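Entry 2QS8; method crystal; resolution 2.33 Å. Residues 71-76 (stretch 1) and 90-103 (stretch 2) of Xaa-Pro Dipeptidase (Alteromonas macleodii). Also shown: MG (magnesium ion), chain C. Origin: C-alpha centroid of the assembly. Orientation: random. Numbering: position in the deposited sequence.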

# COMPACT_ATOMS: atom_id res chain seq x y z
N HIS A 71 -18.56 -19.48 19.21
CA HIS A 71 -18.84 -18.08 18.91
C HIS A 71 -19.84 -17.49 19.90
O HIS A 71 -20.97 -17.17 19.53
N PHE A 72 -19.44 -17.36 21.15
CA PHE A 72 -20.34 -16.79 22.14
C PHE A 72 -20.77 -15.42 21.62
O PHE A 72 -19.95 -14.67 21.08
N GLY A 73 -22.06 -15.10 21.76
CA GLY A 73 -22.55 -13.82 21.30
C GLY A 73 -23.48 -13.93 20.11
O GLY A 73 -24.10 -12.96 19.70
N GLN A 74 -23.56 -15.13 19.53
CA GLN A 74 -24.44 -15.35 18.40
C GLN A 74 -24.96 -16.78 18.37
O GLN A 74 -24.36 -17.68 18.96
N GLU A 75 -26.10 -16.95 17.71
CA GLU A 75 -26.76 -18.24 17.51
C GLU A 75 -27.54 -18.07 16.22
O GLU A 75 -28.47 -17.27 16.16
N TYR A 76 -27.17 -18.83 15.19
CA TYR A 76 -27.84 -18.70 13.90
C TYR A 76 -29.35 -18.90 13.95
O TYR A 76 -29.84 -19.92 14.43
N MSE A 90 -25.64 -5.89 22.59
CA MSE A 90 -26.50 -7.08 22.65
C MSE A 90 -25.67 -8.37 22.49
O MSE A 90 -25.91 -9.35 23.17
N GLN A 91 -24.68 -8.34 21.59
CA GLN A 91 -23.82 -9.50 21.38
C GLN A 91 -23.11 -9.87 22.69
O GLN A 91 -23.06 -11.03 23.08
N ALA A 92 -22.58 -8.85 23.36
CA ALA A 92 -21.88 -9.06 24.62
C ALA A 92 -22.80 -9.60 25.71
O ALA A 92 -22.44 -10.53 26.43
N ILE A 93 -23.99 -9.02 25.82
CA ILE A 93 -24.98 -9.44 26.80
C ILE A 93 -25.34 -10.90 26.57
O ILE A 93 -25.35 -11.69 27.51
N LEU A 94 -25.62 -11.27 25.33
CA LEU A 94 -25.96 -12.65 25.01
C LEU A 94 -24.76 -13.59 25.24
O LEU A 94 -24.92 -14.76 25.60
N ALA A 95 -23.55 -13.07 25.03
CA ALA A 95 -22.36 -13.88 25.20
C ALA A 95 -22.21 -14.33 26.65
O ALA A 95 -21.78 -15.45 26.90
N THR A 96 -22.56 -13.47 27.60
CA THR A 96 -22.44 -13.86 29.00
C THR A 96 -23.23 -15.15 29.25
O THR A 96 -22.73 -16.05 29.89
N GLN A 97 -24.45 -15.22 28.71
CA GLN A 97 -25.31 -16.41 28.88
C GLN A 97 -24.79 -17.61 28.08
O GLN A 97 -24.82 -18.74 28.57
N HIS A 98 -24.34 -17.36 26.86
CA HIS A 98 -23.82 -18.42 26.02
C HIS A 98 -22.63 -19.08 26.70
O HIS A 98 -22.50 -20.31 26.69
N ALA A 99 -21.76 -18.27 27.30
CA ALA A 99 -20.58 -18.79 27.96
C ALA A 99 -20.94 -19.58 29.20
O ALA A 99 -20.39 -20.65 29.44
N TYR A 100 -21.87 -19.05 29.98
CA TYR A 100 -22.27 -19.73 31.19
C TYR A 100 -22.90 -21.11 30.95
O TYR A 100 -22.55 -22.07 31.64
N VAL A 101 -23.81 -21.21 29.99
CA VAL A 101 -24.43 -22.50 29.72
C VAL A 101 -23.43 -23.51 29.18
O VAL A 101 -23.57 -24.72 29.39
N THR A 102 -22.41 -23.02 28.47
CA THR A 102 -21.40 -23.88 27.90
C THR A 102 -20.50 -24.40 29.02
O THR A 102 -20.10 -25.56 29.03
N PHE A 103 -20.22 -23.51 29.95
CA PHE A 103 -19.38 -23.79 31.10
C PHE A 103 -20.11 -24.79 31.99
O PHE A 103 -19.53 -25.78 32.42

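Residues 90-103, part of a longer helix, are met here by a short loop whose first four residues, His71 to Gln74, form a type II beta turn closed by the backbone hydrogen bond from Gln74 N to His71 O at 3.3 Å. The contact is compact, burying 404 Å² in total, and its design is simple: the turn packs close to the alanines of the helix, one aromatic ring packs its face on the helix, and one histidine ties the backbone down.

Met90, modelled as selenomethionine, leads its t, p, p side chain away from the loop and takes no part. Gln91 makes its closest contact through its backbone: Gly73 CA sits 3.3 Å from Gln91 O in a CA-H...O contact; Gln91 CB lies 4.0 Å from Gly73 O. That carbonyl also accepts the helical hydrogen bond from Ala95 N, so the glycine approaches an oxygen already in use. A CB on residue 73 would lie close to the helix, 3.3 Å from Gln91 O, and the positive phi of 111° would also jam it against the preceding carbonyl oxygen; the backbone angles by themselves call for glycine.

Ala92 and Ile93 point away. Leu94, in the m, t rotamer, points toward the loop but only grazes it, with its CD1 4.4 Å from Gly73 O. Gly73 CA and Ala95 CA, 3.9 Å apart, are the closest CA pair. The Ala95 methyl points sideways and packs on the loop, Ala95 CB lying 4.0 Å from Phe72 CB.

Thr96 faces away and Gln97 is out of reach; the p rotamer of Thr96 lets its OG1 donate to Ile93 O at 2.7 Å, and Gln97 NE2 in turn donates to Thr96 OG1 at 3.0 Å.

His98 is the polar centre. With chi1 m, it points toward the turn, and its ND1 accepts a hydrogen bond from Gly73 N at 2.9 Å with a nearly straight angle of 158°. The amide meets the imidazole at its edge, near the ring plane, where the nitrogen lone pair lies. The same ring reaches farther along the loop: Glu75, the loop residue whose CB points toward the helix, brings its CG within 3.6 Å of His98 NE2. Its m, t side chain carries OE2 on to a partner elsewhere in the structure. Phe72, chi1 m with its CB sideways, places CD1 3.8 Å from His98 CB.

Ala99 supplies the floor for Phe72. Its CA lies 3.6 Å from the centroid of the Phe72 ring, 12° off the normal, a CH-pi contact over the face, while Ala99 CB is 3.6 Å from Phe72 CE2. Tyr100 turns away and Val101 makes no contact. Thr102, in the m rotamer, bonds its OG1 to His98 O at 2.8 Å; Phe72 CE1 also lies 3.3 Å from Thr102 OG1. Phe103 leads its ring away.

At the loop's start, His71 turns from the helix, and its NE2 binds the magnesium ion at 2.2 Å.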

# COMPACT_ATOMS: atom_id res chain seq x y z
CB HIS A 71 -19.40 -17.94 17.48
CG HIS A 71 -18.47 -18.40 16.41
ND1 HIS A 71 -17.31 -17.73 16.10
CD2 HIS A 71 -18.54 -19.45 15.55
CE1 HIS A 71 -16.70 -18.34 15.10
NE2 HIS A 71 -17.43 -19.39 14.75
CB PHE A 72 -19.65 -16.59 23.49
CG PHE A 72 -19.16 -17.87 24.15
CD1 PHE A 72 -19.83 -19.07 23.96
CD2 PHE A 72 -18.07 -17.84 25.00
CE1 PHE A 72 -19.42 -20.23 24.63
CE2 PHE A 72 -17.65 -18.99 25.68
CZ PHE A 72 -18.33 -20.18 25.49
CB GLN A 74 -23.69 -15.03 17.09
CG GLN A 74 -22.64 -16.05 16.71
CD GLN A 74 -21.66 -15.52 15.68
OE1 GLN A 74 -20.77 -14.74 16.00
NE2 GLN A 74 -21.83 -15.94 14.43
CB GLU A 75 -27.72 -18.58 18.64
CG GLU A 75 -27.03 -18.81 19.97
CD GLU A 75 -27.92 -19.52 20.97
OE1 GLU A 75 -29.09 -19.10 21.11
OE2 GLU A 75 -27.44 -20.48 21.61
CB TYR A 76 -27.25 -19.69 12.88
CG TYR A 76 -27.48 -19.22 11.47
CD1 TYR A 76 -26.71 -18.20 10.92
CD2 TYR A 76 -28.56 -19.70 10.73
CE1 TYR A 76 -27.01 -17.65 9.68
CE2 TYR A 76 -28.87 -19.17 9.48
CZ TYR A 76 -28.09 -18.13 8.97
OH TYR A 76 -28.41 -17.55 7.75
CB MSE A 90 -27.59 -7.03 21.57
CG MSE A 90 -28.51 -8.24 21.54
SE MSE A 90 -29.57 -8.28 23.21
CE MSE A 90 -30.95 -6.90 22.86
CB GLN A 91 -22.77 -9.20 20.30
CG GLN A 91 -23.36 -8.91 18.94
CD GLN A 91 -22.37 -8.26 17.97
OE1 GLN A 91 -22.78 -7.59 17.02
NE2 GLN A 91 -21.09 -8.44 18.21
CB ALA A 92 -21.24 -7.75 25.08
CB ILE A 93 -26.25 -8.56 26.70
CG1 ILE A 93 -25.91 -7.18 27.26
CG2 ILE A 93 -27.41 -9.17 27.47
CD1 ILE A 93 -26.94 -6.13 26.98
CB LEU A 94 -26.42 -12.75 23.56
CG LEU A 94 -27.69 -11.98 23.15
CD1 LEU A 94 -27.92 -12.14 21.65
CD2 LEU A 94 -28.90 -12.50 23.95
CB ALA A 95 -21.13 -13.11 24.75
CB THR A 96 -22.94 -12.77 29.99
OG1 THR A 96 -24.34 -12.55 29.81
CG2 THR A 96 -22.17 -11.46 29.76
CB GLN A 97 -26.75 -16.10 28.45
CG GLN A 97 -27.34 -14.90 29.17
CD GLN A 97 -27.19 -15.01 30.68
OE1 GLN A 97 -27.80 -15.87 31.32
NE2 GLN A 97 -26.36 -14.14 31.27
CB HIS A 98 -23.39 -17.86 24.67
CG HIS A 98 -24.53 -17.34 23.85
ND1 HIS A 98 -24.34 -16.51 22.76
CD2 HIS A 98 -25.86 -17.56 23.93
CE1 HIS A 98 -25.51 -16.25 22.21
NE2 HIS A 98 -26.45 -16.87 22.89
CB ALA A 99 -19.65 -17.64 28.34
CB TYR A 100 -23.22 -18.86 32.01
CG TYR A 100 -23.53 -19.48 33.33
CD1 TYR A 100 -22.53 -19.67 34.28
CD2 TYR A 100 -24.81 -19.96 33.61
CE1 TYR A 100 -22.79 -20.33 35.48
CE2 TYR A 100 -25.08 -20.63 34.81
CZ TYR A 100 -24.07 -20.80 35.74
OH TYR A 100 -24.33 -21.46 36.92
CB VAL A 101 -25.63 -22.39 28.72
CG1 VAL A 101 -26.67 -21.41 29.25
CG2 VAL A 101 -25.13 -21.97 27.35
CB THR A 102 -20.54 -23.12 26.87
OG1 THR A 102 -21.36 -22.69 25.77
CG2 THR A 102 -19.43 -24.02 26.33
CB PHE A 103 -19.10 -22.48 31.85
CG PHE A 103 -18.34 -22.63 33.13
CD1 PHE A 103 -17.08 -23.22 33.15
CD2 PHE A 103 -18.87 -22.15 34.32
CE1 PHE A 103 -16.36 -23.33 34.34
CE2 PHE A 103 -18.15 -22.25 35.51
CZ PHE A 103 -16.89 -22.84 35.52
MG MG C . -17.13 -20.55 12.94